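Local coordinates for protein glycerol-3-phosphate dehydrogenase [NAD(P)+] (Coxiella burnetii, PDB 3K96) that probably catalyses the NAD(P)H-dependent reduction of dihydroxyacetone phosphate to sn-glycerol 3-phosphate, the precursor for phospholipid synthesis, at residues N203-G208 with G255-T260; V209-S214 with G248-V253. One frame throughout, in Å; residues are numbered along the deposited sequence.

Contact 1: N203-G208 with G255-T260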
loop_
_atom_site.group_PDB
_atom_site.type_symbol
_atom_site.label_atom_id
_atom_site.label_comp_id
_atom_site.label_asym_id
_atom_site.label_seq_id
_atom_site.Cartn_x
_atom_site.Cartn_y
_atom_site.Cartn_z
ATOM N N ASN A 203 -2.813 -9.741 -18.110
ATOM C CA ASN A 203 -1.530 -9.870 -17.466
ATOM C C ASN A 203 -0.924 -11.170 -18.014
ATOM O O ASN A 203 -1.606 -12.167 -18.197
ATOM C CB ASN A 203 -1.704 -9.832 -15.939
ATOM C CG ASN A 203 -0.439 -10.150 -15.185
ATOM O OD1 ASN A 203 0.231 -11.124 -15.480
ATOM N ND2 ASN A 203 -0.144 -9.369 -14.159
ATOM N N ASP A 204 0.363 -11.116 -18.307
ATOM C CA ASP A 204 1.086 -12.210 -18.918
ATOM C C ASP A 204 1.796 -13.143 -17.922
ATOM O O ASP A 204 2.549 -14.016 -18.333
ATOM C CB ASP A 204 2.204 -11.586 -19.777
ATOM C CG ASP A 204 3.305 -10.879 -18.909
ATOM O OD1 ASP A 204 2.966 -10.123 -17.964
ATOM O OD2 ASP A 204 4.517 -11.075 -19.181
ATOM N N ASP A 205 1.544 -12.993 -16.632
ATOM C CA ASP A 205 2.312 -13.721 -15.642
ATOM C C ASP A 205 1.463 -14.509 -14.671
ATOM O O ASP A 205 1.330 -14.144 -13.501
ATOM C CB ASP A 205 3.150 -12.672 -14.895
ATOM C CG ASP A 205 3.981 -13.253 -13.775
ATOM O OD1 ASP A 205 4.319 -14.461 -13.803
ATOM O OD2 ASP A 205 4.310 -12.469 -12.860
ATOM N N MET A 206 0.904 -15.615 -15.141
ATOM C CA MET A 206 0.048 -16.424 -14.290
ATOM C C MET A 206 0.764 -16.851 -12.993
ATOM O O MET A 206 0.216 -16.760 -11.902
ATOM C CB MET A 206 -0.450 -17.628 -15.076
ATOM C CG MET A 206 -1.329 -18.571 -14.326
ATOM S SD MET A 206 -2.134 -19.796 -15.437
ATOM C CE MET A 206 -3.103 -18.771 -16.458
ATOM N N ILE A 207 1.994 -17.295 -13.107
ATOM C CA ILE A 207 2.686 -17.775 -11.926
ATOM C C ILE A 207 2.916 -16.661 -10.897
ATOM O O ILE A 207 2.700 -16.875 -9.721
ATOM C CB ILE A 207 3.975 -18.531 -12.273
ATOM C CG1 ILE A 207 4.529 -19.191 -11.032
ATOM C CG2 ILE A 207 5.007 -17.604 -12.923
ATOM C CD1 ILE A 207 5.322 -20.427 -11.332
ATOM N N GLY A 208 3.283 -15.476 -11.350
ATOM C CA GLY A 208 3.510 -14.362 -10.450
ATOM C C GLY A 208 2.219 -13.964 -9.762
ATOM O O GLY A 208 2.207 -13.699 -8.562
ATOM N N GLY A 255 9.975 -17.708 -11.333
ATOM C CA GLY A 255 9.921 -17.119 -12.673
ATOM C C GLY A 255 8.826 -16.089 -12.955
ATOM O O GLY A 255 8.589 -15.737 -14.120
ATOM N N GLY A 256 8.149 -15.609 -11.914
ATOM C CA GLY A 256 7.133 -14.566 -12.084
ATOM C C GLY A 256 7.806 -13.243 -12.394
ATOM O O GLY A 256 9.024 -13.186 -12.439
ATOM N N LYS A 257 7.029 -12.179 -12.586
ATOM C CA LYS A 257 7.581 -10.863 -12.963
ATOM C C LYS A 257 7.398 -9.782 -11.897
ATOM O O LYS A 257 6.385 -9.781 -11.205
ATOM C CB LYS A 257 6.843 -10.359 -14.199
ATOM C CG LYS A 257 6.617 -11.375 -15.295
ATOM C CD LYS A 257 7.885 -11.800 -16.012
ATOM C CE LYS A 257 7.522 -12.696 -17.205
ATOM N NZ LYS A 257 8.696 -13.069 -17.992
ATOM N N GLN A 258 8.344 -8.830 -11.804
ATOM C CA GLN A 258 8.235 -7.720 -10.834
ATOM C C GLN A 258 7.043 -6.808 -11.192
ATOM O O GLN A 258 6.409 -6.215 -10.316
ATOM C CB GLN A 258 9.547 -6.905 -10.739
ATOM C CG GLN A 258 9.923 -6.099 -12.013
ATOM C CD GLN A 258 11.270 -5.325 -11.919
ATOM O OE1 GLN A 258 11.651 -4.818 -10.857
ATOM N NE2 GLN A 258 11.969 -5.216 -13.057
ATOM N N GLU A 259 6.757 -6.692 -12.483
ATOM C CA GLU A 259 5.633 -5.900 -12.940
ATOM C C GLU A 259 4.338 -6.406 -12.285
ATOM O O GLU A 259 3.387 -5.641 -12.080
ATOM C CB GLU A 259 5.500 -5.960 -14.476
ATOM C CG GLU A 259 6.596 -5.215 -15.277
ATOM C CD GLU A 259 7.960 -5.898 -15.264
ATOM O OE1 GLU A 259 8.014 -7.140 -15.143
ATOM O OE2 GLU A 259 8.982 -5.182 -15.400
ATOM N N THR A 260 4.295 -7.697 -11.972
ATOM C CA THR A 260 3.128 -8.272 -11.332
ATOM C C THR A 260 3.131 -7.853 -9.877
ATOM O O THR A 260 2.105 -7.507 -9.294
ATOM C CB THR A 260 3.119 -9.792 -11.436
ATOM O OG1 THR A 260 3.099 -10.152 -12.814
ATOM C CG2 THR A 260 1.896 -10.366 -10.752
HETATM O O HOH W 1 5.679 -15.280 -15.865
#

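Contact 2: V209-S214 with G248-V253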
loop_
_atom_site.group_PDB
_atom_site.type_symbol
_atom_site.label_atom_id
_atom_site.label_comp_id
_atom_site.label_asym_id
_atom_site.label_seq_id
_atom_site.Cartn_x
_atom_site.Cartn_y
_atom_site.Cartn_z
ATOM N N VAL A 209 1.128 -13.920 -10.533
ATOM C CA VAL A 209 -0.175 -13.572 -10.001
ATOM C C VAL A 209 -0.592 -14.569 -8.912
ATOM O O VAL A 209 -1.069 -14.185 -7.838
ATOM C CB VAL A 209 -1.266 -13.478 -11.146
ATOM C CG1 VAL A 209 -2.661 -13.401 -10.568
ATOM C CG2 VAL A 209 -0.988 -12.267 -12.046
ATOM N N GLU A 210 -0.395 -15.852 -9.174
ATOM C CA GLU A 210 -0.743 -16.875 -8.206
ATOM C C GLU A 210 0.056 -16.747 -6.926
ATOM O O GLU A 210 -0.483 -16.816 -5.854
ATOM C CB GLU A 210 -0.457 -18.261 -8.773
ATOM C CG GLU A 210 -1.470 -18.756 -9.789
ATOM C CD GLU A 210 -1.063 -20.124 -10.340
ATOM O OE1 GLU A 210 -1.637 -21.126 -9.911
ATOM O OE2 GLU A 210 -0.121 -20.194 -11.152
ATOM N N LEU A 211 1.358 -16.613 -7.056
ATOM C CA LEU A 211 2.201 -16.543 -5.891
ATOM C C LEU A 211 1.945 -15.286 -5.042
ATOM O O LEU A 211 1.965 -15.354 -3.817
ATOM C CB LEU A 211 3.663 -16.705 -6.305
ATOM C CG LEU A 211 3.976 -18.139 -6.758
ATOM C CD1 LEU A 211 5.371 -18.187 -7.347
ATOM C CD2 LEU A 211 3.829 -19.150 -5.580
ATOM N N CYS A 212 1.665 -14.162 -5.693
ATOM C CA CYS A 212 1.332 -12.933 -4.966
ATOM C C CYS A 212 0.093 -13.174 -4.145
ATOM O O CYS A 212 0.024 -12.809 -2.969
ATOM C CB CYS A 212 1.081 -11.768 -5.929
ATOM S SG CYS A 212 2.561 -11.049 -6.578
ATOM N N GLY A 213 -0.910 -13.780 -4.781
ATOM C CA GLY A 213 -2.153 -14.071 -4.102
ATOM C C GLY A 213 -1.995 -15.089 -2.992
ATOM O O GLY A 213 -2.772 -15.103 -2.057
ATOM N N SER A 214 -0.994 -15.947 -3.067
ATOM C CA SER A 214 -0.870 -16.982 -2.047
ATOM C C SER A 214 -0.145 -16.468 -0.790
ATOM O O SER A 214 -0.083 -17.164 0.212
ATOM C CB SER A 214 -0.131 -18.201 -2.613
ATOM O OG SER A 214 1.260 -17.923 -2.773
ATOM N N GLY A 248 8.071 -10.775 -3.439
ATOM C CA GLY A 248 8.881 -10.653 -4.659
ATOM C C GLY A 248 9.911 -11.765 -4.802
ATOM O O GLY A 248 10.159 -12.267 -5.913
ATOM N N ARG A 249 10.499 -12.167 -3.675
ATOM C CA ARG A 249 11.493 -13.237 -3.667
ATOM C C ARG A 249 10.865 -14.567 -4.116
ATOM O O ARG A 249 11.427 -15.301 -4.934
ATOM C CB ARG A 249 12.113 -13.375 -2.272
ATOM C CG ARG A 249 13.294 -14.311 -2.241
ATOM C CD ARG A 249 14.070 -14.278 -0.893
ATOM N NE ARG A 249 14.577 -12.944 -0.577
ATOM C CZ ARG A 249 14.114 -12.149 0.381
ATOM N NH1 ARG A 249 14.663 -10.954 0.549
ATOM N NH2 ARG A 249 13.136 -12.540 1.192
ATOM N N LEU A 250 9.706 -14.873 -3.566
ATOM C CA LEU A 250 8.994 -16.066 -3.925
ATOM C C LEU A 250 8.620 -16.043 -5.420
ATOM O O LEU A 250 8.834 -17.021 -6.148
ATOM C CB LEU A 250 7.740 -16.183 -3.079
ATOM C CG LEU A 250 6.896 -17.437 -3.329
ATOM C CD1 LEU A 250 7.707 -18.674 -2.999
ATOM C CD2 LEU A 250 5.596 -17.397 -2.518
ATOM N N VAL A 251 8.070 -14.922 -5.863
ATOM C CA VAL A 251 7.700 -14.743 -7.244
ATOM C C VAL A 251 8.941 -14.934 -8.130
ATOM O O VAL A 251 8.919 -15.701 -9.117
ATOM C CB VAL A 251 7.101 -13.330 -7.461
ATOM C CG1 VAL A 251 7.017 -12.975 -8.954
ATOM C CG2 VAL A 251 5.748 -13.234 -6.782
ATOM N N SER A 252 10.039 -14.290 -7.737
ATOM C CA SER A 252 11.264 -14.346 -8.524
ATOM C C SER A 252 11.801 -15.739 -8.697
ATOM O O SER A 252 12.186 -16.118 -9.801
ATOM C CB SER A 252 12.353 -13.456 -7.923
ATOM O OG SER A 252 13.451 -13.406 -8.821
ATOM N N VAL A 253 11.820 -16.502 -7.610
ATOM C CA VAL A 253 12.303 -17.874 -7.617
ATOM C C VAL A 253 11.475 -18.810 -8.519
ATOM O O VAL A 253 12.002 -19.817 -9.033
ATOM C CB VAL A 253 12.342 -18.445 -6.192
ATOM C CG1 VAL A 253 12.525 -19.952 -6.223
ATOM C CG2 VAL A 253 13.437 -17.761 -5.376
#

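Contact 1: N203-G208 with G255-T260
Asp205 meets Lys257 and Thr260 in a worked example of how the N-cap residue of one helix can also anchor the start of another: its carboxylate caps helix 206-228 and also grips the first turn of the short helix 258-261. The side chain can be followed outward. CB already lies beside the other segment, 3.7 Å from CG of Lys257. CG, anti to the backbone N (chi1 178°), carries the carboxylate toward segment 255-260. The two oxygens divide the work. Asp205 OD1 takes the capping bond from Gly208 N at 2.8 Å, the donor coming over one face of the carboxylate. It also accepts a water that is only weakly tied to the carbonyl oxygen of Gly255, while CA of Gly256 packs against the same oxygen. OD2 accepts two bonds. OG1 of Thr260 donates to the anti lone pair of Asp205 OD2 at 2.6 Å, and N of Lys257, itself an N-cap residue, reaches Asp205 OD2 over the opposite face at 2.7 Å. Two bonds to each oxygen fix the rotation of the group and probably favour its ionised form. The backbones also come close, with CA of Gly208 and CA of Gly256 4.0 Å apart, and CG2 of Ile207 resting on the Gly256 CA. Asn203, two residues before Asp205, holds the main chain leading into the cap: its OD1 closes an Asx turn, accepting from Asp205 N at 2.6 Å with the donor almost in line with the C=O bond (167°).

Contact 2: V209-S214 with G248-V253
Leu211 leans on Leu250 and Val251, and these three residues form most of a contact that illustrates how two helices can pack through a few aliphatic branches, without a polar bond between them. The segments 209-214 and 248-253, parts of helices 206-228 and 233-253, run roughly antiparallel, at 150°, with their axes 9.1 Å apart at closest approach. The tight part is centred on Leu211. Its CG stands anti to the carbonyl carbon (chi1 -71°), and the two methyls fork over the facing helix: CD1 rests on the main chain, 3.8 Å from O of Leu250, whereas CD2 meets CD2 of Leu250 at 3.9 Å. The two leucine side chains cross at about a right angle and touch through these CD2 methyls. Val251 adds a second point of close packing. Its CG2 is set beside its own backbone N and there touches both CB of Leu211, at 4.1 Å, and SG of Cys212, at 3.9 Å, bridging neighbouring side chains of one helix turn.

Away from this centre the fit loosens. OG of Ser214 comes no closer to CD2 of Leu250 than 4.4 Å; the hydroxyl is instead turned back on its own helix, where it donates to O of Leu211. On the solvent side, Ser252 and Val253 are exposed and make no contact with segment 209-214, although Val253 touches Ile323. That residue also packs on Leu250, while Phe254 meets Leu211, so loop residues supplement the buried interface. The whole is an antiparallel helix pair within the largely helical C-terminal domain characteristic of NAD-dependent glycerol-3-phosphate dehydrogenases.

Contacts 1 and 2, with centres about 8 Å apart, pair the start of helix 206-228 and the residues before it with 255-260, and its next turns with the last turns of helix 233-253, in reverse order. They meet where that helix ends in a Schellman motif: N of Gly256 lies 2.9 Å from O of Val251, a probable hydrogen bond. A second junction is made by CG2 of Thr260, 3.6 Å from N of Val209. Contact 2 lies nearer the probable active site: the side chain of Ser214 is about 6 Å from that of Lys134, a predicted NADPH and substrate ligand, and Cys212 precedes the predicted proton acceptor Lys216 by one helical turn. In contact 1, the side chain of Asn203 lies about 9 Å from Gly161, a predicted substrate-binding residue.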